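PDB 6D97: aldehyde dehydrogenase 12 from Zea mays, which catalyses the NAD+-dependent oxidation of L-glutamate gamma-semialdehyde to glutamate, the last step of proline catabolism in plants. Local coordinates for residues 89-101 and 183-195. Numbering follows the deposited sequence.
Sequences LSKCPKHGLHNPL and NGYRWPYGPVAII. With NAD (nicotinamide-adenine-dinucleotide), chain E.
Asn99 lies on one face of the Trp187 indole: its CB stands 4.0 Å from the centroid of the six-membered ring, only 9° off the normal, a CH-pi contact, and its amide plane is stacked 18° from the ring plane. Two bonds within 89-101 hold the amide in that pose. Chi1 of 57° sets CG between the backbone N and the carbonyl carbon, from where Asn99 ND2 donates to His95 O (2.8 Å), in the carbonyl plane. Asn99 OD1 accepts from Leu101 N (2.9 Å), forming an Asx turn. An alanine here would keep the CB over the ring but would probably leave a gap where the amide stacked, and Leu101 N and His95 O without their side-chain partner.

Beside this stack, Pro100 packs obliquely against two rings, its CB 3.5 Å from Tyr185 CD1 and its CD 3.8 Å from Trp187 CZ3. Further along, Cys92 SG rests against the Gly190 backbone, 3.5 Å from Gly190 C; Gly190 CA makes a CA-H...O contact with Pro93 O at 3.5 Å. A water donates to both Lys94 O and Pro188 O, bridging the backbones. Leu89 CD2 ends the interface against Pro191 CB, 3.8 Å away.

Outward, Gly479 O of the second subunit also accepts from Asn99 ND2, a further hold on the amide. Through these contacts with 185-191 the loop packs along the junction where oligomerisation strand 180-187 passes into 191-196, the central strand of the Rossmann-type NAD-binding domain of aldehyde dehydrogenases; Ile195, in that strand, touches NAD.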
loop_
_atom_site.group_PDB
_atom_site.type_symbol
_atom_site.label_atom_id
_atom_site.label_comp_id
_atom_site.label_asym_id
_atom_site.label_seq_id
_atom_site.Cartn_x
_atom_site.Cartn_y
_atom_site.Cartn_z
ATOM N N LEU A 89 31.974 6.510 12.124
ATOM C CA LEU A 89 30.863 6.871 11.251
ATOM C C LEU A 89 31.310 6.943 9.798
ATOM O O LEU A 89 30.571 6.535 8.894
ATOM C CB LEU A 89 30.252 8.201 11.693
ATOM C CG LEU A 89 29.270 8.179 12.863
ATOM C CD1 LEU A 89 29.069 9.588 13.399
ATOM C CD2 LEU A 89 27.951 7.587 12.409
ATOM N N SER A 90 32.526 7.441 9.554
ATOM C CA SER A 90 33.018 7.579 8.188
ATOM C C SER A 90 33.190 6.233 7.493
ATOM O O SER A 90 33.294 6.194 6.262
ATOM C CB SER A 90 34.344 8.342 8.179
ATOM O OG SER A 90 35.426 7.478 8.478
ATOM N N LYS A 91 33.220 5.131 8.249
ATOM C CA LYS A 91 33.317 3.811 7.636
ATOM C C LYS A 91 32.028 3.405 6.934
ATOM O O LYS A 91 32.053 2.503 6.090
ATOM C CB LYS A 91 33.695 2.765 8.689
ATOM C CG LYS A 91 35.144 2.861 9.128
ATOM C CD LYS A 91 35.498 1.856 10.210
ATOM C CE LYS A 91 36.894 2.141 10.741
ATOM N NZ LYS A 91 37.476 0.971 11.448
ATOM N N CYS A 92 30.910 4.056 7.247
ATOM C CA CYS A 92 29.645 3.739 6.605
ATOM C C CYS A 92 29.446 4.628 5.384
ATOM O O CYS A 92 29.321 5.852 5.539
ATOM C CB CYS A 92 28.488 3.921 7.571
ATOM S SG CYS A 92 26.877 3.493 6.858
ATOM N N PRO A 93 29.396 4.072 4.175
ATOM C CA PRO A 93 29.164 4.898 2.986
ATOM C C PRO A 93 27.718 5.365 2.928
ATOM O O PRO A 93 26.855 4.914 3.685
ATOM C CB PRO A 93 29.486 3.947 1.834
ATOM C CG PRO A 93 29.095 2.606 2.376
ATOM C CD PRO A 93 29.439 2.636 3.848
ATOM N N LYS A 94 27.450 6.278 1.995
ATOM C CA LYS A 94 26.105 6.825 1.891
ATOM C C LYS A 94 25.109 5.817 1.334
ATOM O O LYS A 94 23.897 6.033 1.457
ATOM C CB LYS A 94 26.120 8.094 1.043
ATOM C CG LYS A 94 26.611 9.307 1.809
ATOM C CD LYS A 94 26.694 10.540 0.928
ATOM C CE LYS A 94 27.981 10.563 0.126
ATOM N NZ LYS A 94 28.186 11.846 -0.600
ATOM N N HIS A 95 25.580 4.720 0.734
ATOM C CA HIS A 95 24.696 3.629 0.345
ATOM C C HIS A 95 24.555 2.572 1.435
ATOM O O HIS A 95 24.094 1.459 1.152
ATOM C CB HIS A 95 25.149 2.992 -0.978
ATOM C CG HIS A 95 26.632 2.911 -1.156
ATOM N ND1 HIS A 95 27.368 1.801 -0.803
ATOM C CD2 HIS A 95 27.512 3.788 -1.696
ATOM C CE1 HIS A 95 28.640 2.006 -1.092
ATOM N NE2 HIS A 95 28.755 3.203 -1.636
ATOM N N GLY A 96 24.935 2.901 2.668
ATOM C CA GLY A 96 24.529 2.148 3.835
ATOM C C GLY A 96 25.390 0.933 4.130
ATOM O O GLY A 96 26.209 0.484 3.326
ATOM N N LEU A 97 25.202 0.403 5.343
ATOM C CA LEU A 97 25.724 -0.922 5.653
ATOM C C LEU A 97 25.033 -1.977 4.808
ATOM O O LEU A 97 25.620 -3.022 4.507
ATOM C CB LEU A 97 25.547 -1.231 7.142
ATOM C CG LEU A 97 26.236 -0.285 8.124
ATOM C CD1 LEU A 97 26.137 -0.802 9.547
ATOM C CD2 LEU A 97 27.687 -0.122 7.722
ATOM N N HIS A 98 23.787 -1.716 4.418
ATOM C CA HIS A 98 23.058 -2.530 3.459
ATOM C C HIS A 98 21.935 -1.678 2.885
ATOM O O HIS A 98 21.575 -0.637 3.440
ATOM C CB HIS A 98 22.505 -3.808 4.100
ATOM C CG HIS A 98 21.516 -3.556 5.196
ATOM N ND1 HIS A 98 21.873 -3.496 6.526
ATOM C CD2 HIS A 98 20.180 -3.338 5.157
ATOM C CE1 HIS A 98 20.801 -3.261 7.260
ATOM N NE2 HIS A 98 19.761 -3.155 6.453
ATOM N N ASN A 99 21.390 -2.130 1.765
ATOM C CA ASN A 99 20.250 -1.479 1.139
ATOM C C ASN A 99 19.494 -2.554 0.366
ATOM O O ASN A 99 19.952 -3.704 0.338
ATOM C CB ASN A 99 20.700 -0.311 0.251
ATOM C CG ASN A 99 21.684 -0.722 -0.818
ATOM O OD1 ASN A 99 21.377 -1.552 -1.672
ATOM N ND2 ASN A 99 22.861 -0.099 -0.810
ATOM N N PRO A 100 18.342 -2.254 -0.250
ATOM C CA PRO A 100 17.580 -3.323 -0.918
ATOM C C PRO A 100 18.350 -4.094 -1.980
ATOM O O PRO A 100 17.898 -5.178 -2.366
ATOM C CB PRO A 100 16.393 -2.571 -1.534
ATOM C CG PRO A 100 16.174 -1.435 -0.631
ATOM C CD PRO A 100 17.550 -1.009 -0.178
ATOM N N LEU A 101 19.485 -3.588 -2.463
ATOM C CA LEU A 101 20.255 -4.276 -3.492
ATOM C C LEU A 101 21.623 -4.755 -3.027
ATOM O O LEU A 101 22.302 -5.458 -3.785
ATOM C CB LEU A 101 20.442 -3.364 -4.715
ATOM C CG LEU A 101 19.175 -2.968 -5.473
ATOM C CD1 LEU A 101 19.524 -2.171 -6.727
ATOM C CD2 LEU A 101 18.347 -4.194 -5.819
ATOM N N ASN A 183 11.249 1.845 -10.594
ATOM C CA ASN A 183 11.193 1.241 -9.271
ATOM C C ASN A 183 11.440 2.291 -8.200
ATOM O O ASN A 183 12.313 3.148 -8.350
ATOM C CB ASN A 183 12.228 0.120 -9.134
ATOM C CG ASN A 183 12.072 -0.948 -10.194
ATOM O OD1 ASN A 183 12.406 -0.740 -11.360
ATOM N ND2 ASN A 183 11.576 -2.104 -9.791
ATOM N N GLY A 184 10.681 2.206 -7.110
ATOM C CA GLY A 184 10.903 3.076 -5.973
ATOM C C GLY A 184 11.364 2.321 -4.742
ATOM O O GLY A 184 10.634 1.469 -4.230
ATOM N N TYR A 185 12.561 2.629 -4.250
ATOM C CA TYR A 185 13.160 1.923 -3.129
ATOM C C TYR A 185 13.243 2.822 -1.903
ATOM O O TYR A 185 13.143 4.048 -1.994
ATOM C CB TYR A 185 14.566 1.421 -3.476
ATOM C CG TYR A 185 14.604 0.299 -4.485
ATOM C CD1 TYR A 185 14.496 -1.030 -4.080
ATOM C CD2 TYR A 185 14.760 0.566 -5.844
ATOM C CE1 TYR A 185 14.538 -2.060 -5.001
ATOM C CE2 TYR A 185 14.802 -0.453 -6.771
ATOM C CZ TYR A 185 14.694 -1.763 -6.344
ATOM O OH TYR A 185 14.734 -2.775 -7.271
ATOM N N ARG A 186 13.435 2.190 -0.748
ATOM C CA ARG A 186 13.758 2.888 0.493
ATOM C C ARG A 186 15.258 2.734 0.705
ATOM O O ARG A 186 15.739 1.656 1.061
ATOM C CB ARG A 186 12.968 2.334 1.673
ATOM C CG ARG A 186 11.460 2.316 1.490
ATOM C CD ARG A 186 10.920 3.676 1.092
ATOM N NE ARG A 186 11.356 4.727 2.007
ATOM C CZ ARG A 186 11.030 6.008 1.879
ATOM N NH1 ARG A 186 10.259 6.396 0.875
ATOM N NH2 ARG A 186 11.480 6.899 2.751
ATOM N N TRP A 187 15.998 3.813 0.472
ATOM C CA TRP A 187 17.451 3.810 0.585
ATOM C C TRP A 187 17.874 4.319 1.955
ATOM O O TRP A 187 17.249 5.235 2.493
ATOM C CB TRP A 187 18.074 4.697 -0.487
ATOM C CG TRP A 187 19.222 4.065 -1.181
ATOM C CD1 TRP A 187 20.529 4.466 -1.155
ATOM C CD2 TRP A 187 19.173 2.907 -2.017
ATOM N NE1 TRP A 187 21.294 3.627 -1.929
ATOM C CE2 TRP A 187 20.486 2.660 -2.467
ATOM C CE3 TRP A 187 18.144 2.053 -2.429
ATOM C CZ2 TRP A 187 20.798 1.593 -3.308
ATOM C CZ3 TRP A 187 18.453 0.996 -3.264
ATOM C CH2 TRP A 187 19.772 0.775 -3.695
ATOM N N PRO A 188 18.937 3.770 2.533
ATOM C CA PRO A 188 19.426 4.290 3.813
ATOM C C PRO A 188 20.099 5.639 3.620
ATOM O O PRO A 188 20.322 6.108 2.504
ATOM C CB PRO A 188 20.429 3.226 4.269
ATOM C CG PRO A 188 20.935 2.648 2.999
ATOM C CD PRO A 188 19.767 2.658 2.042
ATOM N N TYR A 189 20.423 6.267 4.744
ATOM C CA TYR A 189 21.219 7.482 4.716
ATOM C C TYR A 189 22.696 7.222 4.965
ATOM O O TYR A 189 23.535 8.020 4.530
ATOM C CB TYR A 189 20.706 8.481 5.750
ATOM C CG TYR A 189 19.345 9.063 5.457
ATOM C CD1 TYR A 189 19.187 10.113 4.563
ATOM C CD2 TYR A 189 18.219 8.592 6.106
ATOM C CE1 TYR A 189 17.940 10.661 4.311
ATOM C CE2 TYR A 189 16.979 9.128 5.860
ATOM C CZ TYR A 189 16.842 10.162 4.967
ATOM O OH TYR A 189 15.592 10.683 4.743
ATOM N N GLY A 190 23.031 6.133 5.649
ATOM C CA GLY A 190 24.401 5.822 5.964
ATOM C C GLY A 190 24.746 6.187 7.393
ATOM O O GLY A 190 24.149 5.677 8.349
ATOM N N PRO A 191 25.714 7.089 7.569
ATOM C CA PRO A 191 26.098 7.522 8.920
ATOM C C PRO A 191 25.050 8.469 9.484
ATOM O O PRO A 191 24.732 9.496 8.878
ATOM C CB PRO A 191 27.441 8.228 8.697
ATOM C CG PRO A 191 27.350 8.756 7.293
ATOM C CD PRO A 191 26.477 7.788 6.519
ATOM N N VAL A 192 24.491 8.104 10.638
ATOM C CA VAL A 192 23.417 8.864 11.264
ATOM C C VAL A 192 23.682 8.974 12.761
ATOM O O VAL A 192 24.555 8.304 13.316
ATOM C CB VAL A 192 22.031 8.233 11.009
ATOM C CG1 VAL A 192 21.789 8.051 9.521
ATOM C CG2 VAL A 192 21.899 6.912 11.737
ATOM N N ALA A 193 22.898 9.831 13.414
ATOM C CA ALA A 193 23.008 10.074 14.844
ATOM C C ALA A 193 21.629 10.030 15.489
ATOM O O ALA A 193 20.619 10.353 14.856
ATOM C CB ALA A 193 23.672 11.423 15.135
ATOM N N ILE A 194 21.601 9.612 16.754
ATOM C CA ILE A 194 20.377 9.526 17.542
ATOM C C ILE A 194 20.637 10.145 18.906
ATOM O O ILE A 194 21.618 9.803 19.574
ATOM C CB ILE A 194 19.891 8.076 17.699
ATOM C CG1 ILE A 194 19.745 7.433 16.328
ATOM C CG2 ILE A 194 18.560 8.035 18.420
ATOM C CD1 ILE A 194 19.573 5.934 16.394
ATOM N N ILE A 195 19.757 11.056 19.315
ATOM C CA ILE A 195 19.885 11.802 20.561
ATOM C C ILE A 195 18.537 11.753 21.274
ATOM O O ILE A 195 17.531 12.225 20.731
ATOM C CB ILE A 195 20.313 13.257 20.305
ATOM C CG1 ILE A 195 21.588 13.299 19.456
ATOM C CG2 ILE A 195 20.505 13.991 21.614
ATOM C CD1 ILE A 195 21.964 14.680 18.983
HETATM P PA NAD E . 17.048 18.164 26.071
HETATM O O1A NAD E . 16.840 18.964 24.745
HETATM O O2A NAD E . 17.516 18.841 27.264
HETATM O O5B NAD E . 18.056 17.085 26.124
HETATM C C5B NAD E . 17.845 15.900 25.394
HETATM C C4B NAD E . 19.119 15.296 24.812
HETATM O O4B NAD E . 19.746 16.143 23.864
HETATM C C3B NAD E . 20.125 14.918 25.850
HETATM O O3B NAD E . 20.743 13.734 25.523
HETATM C C2B NAD E . 21.072 16.038 25.796
HETATM O O2B NAD E . 22.319 15.649 26.230
HETATM C C1B NAD E . 21.044 16.361 24.350
HETATM N N9A NAD E . 21.451 17.707 24.005
HETATM C C8A NAD E . 21.193 18.884 24.683
HETATM N N7A NAD E . 21.726 19.907 24.004
HETATM C C5A NAD E . 22.340 19.429 22.850
HETATM C C6A NAD E . 23.029 20.006 21.800
HETATM N N6A NAD E . 23.227 21.428 21.777
HETATM N N1A NAD E . 23.511 19.244 20.807
HETATM C C2A NAD E . 23.340 17.897 20.797
HETATM N N3A NAD E . 22.669 17.293 21.812
HETATM C C4A NAD E . 22.167 18.023 22.830
HETATM O O3 NAD E . 15.912 17.461 26.680
HETATM P PN NAD E . 15.260 17.758 28.099
HETATM O O1N NAD E . 13.955 16.883 28.064
HETATM O O2N NAD E . 16.127 17.261 29.218
HETATM O O5D NAD E . 14.866 19.193 28.318
HETATM O O HOH W 1 21.888 7.912 1.117
#